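Local coordinates for ESX-1 secretion-associated protein EspB (Mycobacterium marinum, PDB 7P0Z) that is a substrate of the ESX-1 secretion system that assembles into a seven-chain, channel-like oligomer and probably takes part in protein transport, at residues P31-A43 with K141-F154. Residues are numbered along the deposited sequence; the frame is centred on the assembly and turned at random.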
ATOM      1  N   PRO A  31     -33.066  -2.964 -17.959  1.00 37.62           N
ATOM      2  CA  PRO A  31     -33.739  -4.265 -17.990  1.00 37.62           C
ATOM      3  C   PRO A  31     -34.566  -4.484 -16.743  1.00 37.62           C
ATOM      4  O   PRO A  31     -34.287  -3.930 -15.684  1.00 37.62           O
ATOM      5  CB  PRO A  31     -32.585  -5.264 -18.059  1.00 37.62           C
ATOM      6  CG  PRO A  31     -31.358  -4.502 -17.808  1.00 37.62           C
ATOM      7  CD  PRO A  31     -31.663  -3.084 -17.545  1.00 37.62           C
ATOM      8  N   THR A  32     -35.593  -5.303 -16.874  1.00 38.23           N
ATOM      9  CA  THR A  32     -36.458  -5.597 -15.750  1.00 38.23           C
ATOM     10  C   THR A  32     -36.539  -7.068 -15.418  1.00 38.23           C
ATOM     11  O   THR A  32     -37.353  -7.446 -14.580  1.00 38.23           O
ATOM     12  CB  THR A  32     -37.876  -5.080 -15.999  1.00 38.23           C
ATOM     13  OG1 THR A  32     -38.407  -5.698 -17.170  1.00 38.23           O
ATOM     14  CG2 THR A  32     -37.865  -3.611 -16.182  1.00 38.23           C
ATOM     15  N   ASP A  33     -35.740  -7.910 -16.038  1.00 39.70           N
ATOM     16  CA  ASP A  33     -35.887  -9.327 -15.790  1.00 39.70           C
ATOM     17  C   ASP A  33     -35.266  -9.705 -14.460  1.00 39.70           C
ATOM     18  O   ASP A  33     -34.308  -9.095 -14.002  1.00 39.70           O
ATOM     19  CB  ASP A  33     -35.249 -10.123 -16.904  1.00 39.70           C
ATOM     20  CG  ASP A  33     -33.781  -9.997 -16.904  1.00 39.70           C
ATOM     21  OD1 ASP A  33     -33.294  -8.886 -17.167  1.00 39.70           O
ATOM     22  OD2 ASP A  33     -33.101 -10.999 -16.637  1.00 39.70           O
ATOM     23  N   VAL A  34     -35.828 -10.724 -13.834  1.00 39.89           N
ATOM     24  CA  VAL A  34     -35.461 -11.108 -12.478  1.00 39.89           C
ATOM     25  C   VAL A  34     -34.590 -12.351 -12.559  1.00 39.89           C
ATOM     26  O   VAL A  34     -35.045 -13.372 -13.082  1.00 39.89           O
ATOM     27  CB  VAL A  34     -36.696 -11.358 -11.613  1.00 39.89           C
ATOM     28  CG1 VAL A  34     -36.277 -11.923 -10.309  1.00 39.89           C
ATOM     29  CG2 VAL A  34     -37.419 -10.086 -11.410  1.00 39.89           C
ATOM     30  N   PRO A  35     -33.357 -12.310 -12.074  1.00 40.30           N
ATOM     31  CA  PRO A  35     -32.460 -13.459 -12.215  1.00 40.30           C
ATOM     32  C   PRO A  35     -32.776 -14.535 -11.185  1.00 40.30           C
ATOM     33  O   PRO A  35     -32.964 -14.244 -10.007  1.00 40.30           O
ATOM     34  CB  PRO A  35     -31.081 -12.845 -11.976  1.00 40.30           C
ATOM     35  CG  PRO A  35     -31.361 -11.716 -11.046  1.00 40.30           C
ATOM     36  CD  PRO A  35     -32.736 -11.207 -11.333  1.00 40.30           C
ATOM     37  N   GLN A  36     -32.832 -15.776 -11.630  1.00 41.28           N
ATOM     38  CA  GLN A  36     -33.119 -16.889 -10.740  1.00 41.28           C
ATOM     39  C   GLN A  36     -31.843 -17.519 -10.218  1.00 41.28           C
ATOM     40  O   GLN A  36     -30.758 -17.331 -10.760  1.00 41.28           O
ATOM     41  CB  GLN A  36     -33.956 -17.949 -11.437  1.00 41.28           C
ATOM     42  CG  GLN A  36     -35.084 -17.402 -12.213  1.00 41.28           C
ATOM     43  CD  GLN A  36     -35.978 -16.549 -11.363  1.00 41.28           C
ATOM     44  OE1 GLN A  36     -36.140 -16.792 -10.179  1.00 41.28           O
ATOM     45  NE2 GLN A  36     -36.570 -15.537 -11.965  1.00 41.28           N
ATOM     46  N   ALA A  37     -31.989 -18.266  -9.148  1.00 42.69           N
ATOM     47  CA  ALA A  37     -30.858 -18.958  -8.563  1.00 42.69           C
ATOM     48  C   ALA A  37     -30.346 -20.012  -9.528  1.00 42.69           C
ATOM     49  O   ALA A  37     -31.140 -20.754 -10.106  1.00 42.69           O
ATOM     50  CB  ALA A  37     -31.251 -19.606  -7.256  1.00 42.69           C
ATOM     51  N   PRO A  38     -29.044 -20.086  -9.752  1.00 43.72           N
ATOM     52  CA  PRO A  38     -28.517 -21.080 -10.690  1.00 43.72           C
ATOM     53  C   PRO A  38     -28.722 -22.515 -10.243  1.00 43.72           C
ATOM     54  O   PRO A  38     -28.822 -23.403 -11.092  1.00 43.72           O
ATOM     55  CB  PRO A  38     -27.030 -20.725 -10.765  1.00 43.72           C
ATOM     56  CG  PRO A  38     -26.913 -19.389 -10.165  1.00 43.72           C
ATOM     57  CD  PRO A  38     -27.990 -19.250  -9.178  1.00 43.72           C
ATOM     58  N   SER A  39     -28.787 -22.773  -8.945  1.00 44.76           N
ATOM     59  CA  SER A  39     -28.927 -24.120  -8.437  1.00 44.76           C
ATOM     60  C   SER A  39     -29.904 -24.084  -7.279  1.00 44.76           C
ATOM     61  O   SER A  39     -30.641 -23.116  -7.102  1.00 44.76           O
ATOM     62  CB  SER A  39     -27.575 -24.692  -8.007  1.00 44.76           C
ATOM     63  OG  SER A  39     -27.210 -24.191  -6.747  1.00 44.76           O
ATOM     64  N   GLY A  40     -29.918 -25.154  -6.494  1.00 44.79           N
ATOM     65  CA  GLY A  40     -30.731 -25.237  -5.309  1.00 44.79           C
ATOM     66  C   GLY A  40     -30.006 -24.922  -4.036  1.00 44.79           C
ATOM     67  O   GLY A  40     -30.624 -24.920  -2.972  1.00 44.79           O
ATOM     68  N   LEU A  41     -28.718 -24.639  -4.104  1.00 44.46           N
ATOM     69  CA  LEU A  41     -27.971 -24.308  -2.908  1.00 44.46           C
ATOM     70  C   LEU A  41     -28.470 -23.013  -2.289  1.00 44.46           C
ATOM     71  O   LEU A  41     -28.991 -22.133  -2.967  1.00 44.46           O
ATOM     72  CB  LEU A  41     -26.499 -24.197  -3.234  1.00 44.46           C
ATOM     73  CG  LEU A  41     -26.014 -25.542  -3.769  1.00 44.46           C
ATOM     74  CD1 LEU A  41     -24.654 -25.416  -4.393  1.00 44.46           C
ATOM     75  CD2 LEU A  41     -25.997 -26.556  -2.660  1.00 44.46           C
ATOM     76  N   THR A  42     -28.329 -22.912  -0.975  1.00 43.10           N
ATOM     77  CA  THR A  42     -28.836 -21.740  -0.284  1.00 43.10           C
ATOM     78  C   THR A  42     -28.021 -20.501  -0.630  1.00 43.10           C
ATOM     79  O   THR A  42     -28.571 -19.402  -0.750  1.00 43.10           O
ATOM     80  CB  THR A  42     -28.859 -21.991   1.222  1.00 43.10           C
ATOM     81  OG1 THR A  42     -29.372 -20.846   1.896  1.00 43.10           O
ATOM     82  CG2 THR A  42     -27.484 -22.252   1.739  1.00 43.10           C
ATOM     83  N   ALA A  43     -26.715 -20.657  -0.811  1.00 42.56           N
ATOM     84  CA  ALA A  43     -25.894 -19.523  -1.191  1.00 42.56           C
ATOM     85  C   ALA A  43     -26.274 -19.018  -2.571  1.00 42.56           C
ATOM     86  O   ALA A  43     -26.213 -17.818  -2.839  1.00 42.56           O
ATOM     87  CB  ALA A  43     -24.422 -19.898  -1.143  1.00 42.56           C
ATOM     88  N   LYS A 141     -29.174 -30.580  -5.013  1.00 48.87           N
ATOM     89  CA  LYS A 141     -29.259 -29.131  -5.065  1.00 48.87           C
ATOM     90  C   LYS A 141     -28.399 -28.570  -6.183  1.00 48.87           C
ATOM     91  O   LYS A 141     -28.862 -27.758  -6.981  1.00 48.87           O
ATOM     92  CB  LYS A 141     -28.838 -28.548  -3.729  1.00 48.87           C
ATOM     93  CG  LYS A 141     -29.935 -28.515  -2.744  1.00 48.87           C
ATOM     94  CD  LYS A 141     -29.426 -28.020  -1.434  1.00 48.87           C
ATOM     95  CE  LYS A 141     -30.366 -28.418  -0.356  1.00 48.87           C
ATOM     96  NZ  LYS A 141     -31.671 -28.641  -0.971  1.00 48.87           N
ATOM     97  N   LEU A 142     -27.157 -29.024  -6.279  1.00 48.09           N
ATOM     98  CA  LEU A 142     -26.255 -28.464  -7.266  1.00 48.09           C
ATOM     99  C   LEU A 142     -26.754 -28.660  -8.686  1.00 48.09           C
ATOM    100  O   LEU A 142     -26.459 -27.846  -9.559  1.00 48.09           O
ATOM    101  CB  LEU A 142     -24.884 -29.085  -7.109  1.00 48.09           C
ATOM    102  CG  LEU A 142     -23.839 -28.468  -8.021  1.00 48.09           C
ATOM    103  CD1 LEU A 142     -23.548 -27.035  -7.587  1.00 48.09           C
ATOM    104  CD2 LEU A 142     -22.596 -29.297  -8.015  1.00 48.09           C
ATOM    105  N   GLU A 143     -27.485 -29.718  -8.957  1.00 48.66           N
ATOM    106  CA  GLU A 143     -27.911 -29.942 -10.325  1.00 48.66           C
ATOM    107  C   GLU A 143     -29.316 -29.466 -10.592  1.00 48.66           C
ATOM    108  O   GLU A 143     -29.810 -29.640 -11.701  1.00 48.66           O
ATOM    109  CB  GLU A 143     -27.794 -31.415 -10.674  1.00 48.66           C
ATOM    110  CG  GLU A 143     -26.420 -31.956 -10.404  1.00 48.66           C
ATOM    111  CD  GLU A 143     -26.328 -33.445 -10.599  1.00 48.66           C
ATOM    112  OE1 GLU A 143     -27.270 -34.034 -11.169  1.00 48.66           O
ATOM    113  OE2 GLU A 143     -25.311 -34.030 -10.186  1.00 48.66           O
ATOM    114  N   SER A 144     -29.964 -28.870  -9.614  1.00 46.56           N
ATOM    115  CA  SER A 144     -31.270 -28.299  -9.839  1.00 46.56           C
ATOM    116  C   SER A 144     -31.128 -26.895 -10.430  1.00 46.56           C
ATOM    117  O   SER A 144     -30.037 -26.442 -10.769  1.00 46.56           O
ATOM    118  CB  SER A 144     -32.048 -28.279  -8.536  1.00 46.56           C
ATOM    119  OG  SER A 144     -33.332 -27.763  -8.746  1.00 46.56           O
ATOM    120  N   GLY A 145     -32.238 -26.198 -10.558  1.00 45.23           N
ATOM    121  CA  GLY A 145     -32.203 -24.860 -11.078  1.00 45.23           C
ATOM    122  C   GLY A 145     -31.987 -24.852 -12.574  1.00 45.23           C
ATOM    123  O   GLY A 145     -32.017 -25.880 -13.244  1.00 45.23           O
ATOM    124  N   ASP A 146     -31.766 -23.659 -13.103  1.00 44.03           N
ATOM    125  CA  ASP A 146     -31.572 -23.522 -14.533  1.00 44.03           C
ATOM    126  C   ASP A 146     -30.115 -23.469 -14.915  1.00 44.03           C
ATOM    127  O   ASP A 146     -29.808 -23.259 -16.088  1.00 44.03           O
ATOM    128  CB  ASP A 146     -32.292 -22.290 -15.057  1.00 44.03           C
ATOM    129  CG  ASP A 146     -31.739 -20.990 -14.505  1.00 44.03           C
ATOM    130  OD1 ASP A 146     -30.782 -20.993 -13.714  1.00 44.03           O
ATOM    131  OD2 ASP A 146     -32.305 -19.944 -14.852  1.00 44.03           O
ATOM    132  N   GLN A 147     -29.224 -23.644 -13.953  1.00 43.95           N
ATOM    133  CA  GLN A 147     -27.797 -23.756 -14.178  1.00 43.95           C
ATOM    134  C   GLN A 147     -27.198 -22.471 -14.701  1.00 43.95           C
ATOM    135  O   GLN A 147     -26.077 -22.468 -15.194  1.00 43.95           O
ATOM    136  CB  GLN A 147     -27.489 -24.913 -15.119  1.00 43.95           C
ATOM    137  CG  GLN A 147     -27.968 -26.205 -14.560  1.00 43.95           C
ATOM    138  CD  GLN A 147     -27.285 -26.541 -13.284  1.00 43.95           C
ATOM    139  OE1 GLN A 147     -26.065 -26.540 -13.208  1.00 43.95           O
ATOM    140  NE2 GLN A 147     -28.065 -26.766 -12.245  1.00 43.95           N
ATOM    141  N   GLY A 148     -27.930 -21.373 -14.605  1.00 42.66           N
ATOM    142  CA  GLY A 148     -27.383 -20.071 -14.871  1.00 42.66           C
ATOM    143  C   GLY A 148     -27.831 -19.384 -16.132  1.00 42.66           C
ATOM    144  O   GLY A 148     -27.262 -18.348 -16.468  1.00 42.66           O
ATOM    145  N   THR A 149     -28.823 -19.899 -16.844  1.00 41.79           N
ATOM    146  CA  THR A 149     -29.201 -19.223 -18.076  1.00 41.79           C
ATOM    147  C   THR A 149     -29.857 -17.882 -17.789  1.00 41.79           C
ATOM    148  O   THR A 149     -29.635 -16.910 -18.517  1.00 41.79           O
ATOM    149  CB  THR A 149     -30.121 -20.095 -18.916  1.00 41.79           C
ATOM    150  OG1 THR A 149     -31.299 -20.408 -18.178  1.00 41.79           O
ATOM    151  CG2 THR A 149     -29.409 -21.343 -19.259  1.00 41.79           C
ATOM    152  N   SER A 150     -30.669 -17.806 -16.742  1.00 41.69           N
ATOM    153  CA  SER A 150     -31.287 -16.530 -16.440  1.00 41.69           C
ATOM    154  C   SER A 150     -30.260 -15.536 -15.925  1.00 41.69           C
ATOM    155  O   SER A 150     -30.414 -14.333 -16.129  1.00 41.69           O
ATOM    156  CB  SER A 150     -32.418 -16.700 -15.443  1.00 41.69           C
ATOM    157  OG  SER A 150     -31.910 -17.003 -14.177  1.00 41.69           O
ATOM    158  N   MET A 151     -29.197 -16.014 -15.294  1.00 42.14           N
ATOM    159  CA  MET A 151     -28.099 -15.131 -14.950  1.00 42.14           C
ATOM    160  C   MET A 151     -27.455 -14.544 -16.187  1.00 42.14           C
ATOM    161  O   MET A 151     -27.083 -13.372 -16.202  1.00 42.14           O
ATOM    162  CB  MET A 151     -27.053 -15.869 -14.139  1.00 42.14           C
ATOM    163  CG  MET A 151     -27.511 -16.164 -12.770  1.00 42.14           C
ATOM    164  SD  MET A 151     -26.980 -14.931 -11.606  1.00 42.14           S
ATOM    165  CE  MET A 151     -27.997 -15.381 -10.214  1.00 42.14           C
ATOM    166  N   VAL A 152     -27.294 -15.349 -17.227  1.00 40.87           N
ATOM    167  CA  VAL A 152     -26.670 -14.851 -18.438  1.00 40.87           C
ATOM    168  C   VAL A 152     -27.585 -13.871 -19.149  1.00 40.87           C
ATOM    169  O   VAL A 152     -27.126 -12.858 -19.680  1.00 40.87           O
ATOM    170  CB  VAL A 152     -26.253 -16.025 -19.334  1.00 40.87           C
ATOM    171  CG1 VAL A 152     -25.633 -15.523 -20.587  1.00 40.87           C
ATOM    172  CG2 VAL A 152     -25.270 -16.875 -18.606  1.00 40.87           C
ATOM    173  N   ASN A 153     -28.890 -14.134 -19.164  1.00 40.76           N
ATOM    174  CA  ASN A 153     -29.807 -13.160 -19.742  1.00 40.76           C
ATOM    175  C   ASN A 153     -29.769 -11.848 -18.973  1.00 40.76           C
ATOM    176  O   ASN A 153     -29.738 -10.767 -19.572  1.00 40.76           O
ATOM    177  CB  ASN A 153     -31.225 -13.712 -19.772  1.00 40.76           C
ATOM    178  CG  ASN A 153     -31.340 -14.961 -20.598  1.00 40.76           C
ATOM    179  OD1 ASN A 153     -30.563 -15.191 -21.522  1.00 40.76           O
ATOM    180  ND2 ASN A 153     -32.315 -15.786 -20.269  1.00 40.76           N
ATOM    181  N   PHE A 154     -29.765 -11.932 -17.646  1.00 39.25           N
ATOM    182  CA  PHE A 154     -29.636 -10.764 -16.792  1.00 39.25           C
ATOM    183  C   PHE A 154     -28.378  -9.979 -17.123  1.00 39.25           C
ATOM    184  O   PHE A 154     -28.413  -8.755 -17.292  1.00 39.25           O
ATOM    185  CB  PHE A 154     -29.619 -11.245 -15.347  1.00 39.25           C
ATOM    186  CG  PHE A 154     -29.540 -10.168 -14.331  1.00 39.25           C
ATOM    187  CD1 PHE A 154     -30.679  -9.575 -13.847  1.00 39.25           C
ATOM    188  CD2 PHE A 154     -28.326  -9.767 -13.832  1.00 39.25           C
ATOM    189  CE1 PHE A 154     -30.607  -8.598 -12.901  1.00 39.25           C
ATOM    190  CE2 PHE A 154     -28.248  -8.789 -12.892  1.00 39.25           C
ATOM    191  CZ  PHE A 154     -29.394  -8.202 -12.418  1.00 39.25           C
TER
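An irregular chain, extended from Asp33 to Ala37 and bending at Pro38, runs antiparallel to the end of helix 133-143, the linker and the start of helix 149-166; one hydrogen bond goes to each, illustrating that a few bonds can pin a loop with no strand pairing. Gly40 N donates to Lys141 O at 2.9 Å from one face of the carbonyl, and Ser144 N reaches the same oxygen from the other. Gln147 N reaches a lone pair of Pro38 O, in the carbonyl plane, at 2.9 Å, within the type I' turn from Asp146 to Thr149. Just before the turn Gly145, at positive phi, lies against Ser39, the two CA atoms 4.3 Å apart.

The third bond, Gln36 N to Ser150 OG, is 3.0 Å long; chi1 of 71° sets this OG where it also donates to the syn lone pair of Asp146 OD2. Asp146 in turn steadies the turn, its OD1 closing an Asx turn with Gly148 N. In EspB this seam joins the PE and PPE regions, whose helices form one elongated bundle.

Pro35 lays CG over one face of the Phe154 ring, a CH-pi contact 3.9 Å from the centroid, while Trp158 meets the same ring. Met151, bent at chi2 (-95°), brings CE to 4.0 Å from Pro38 CD. At the N-cap position of helix 42-81, Leu41 splits its methyls, CD1 meeting Leu142 CD1 and CD2 resting 3.6 Å from Lys141 CB.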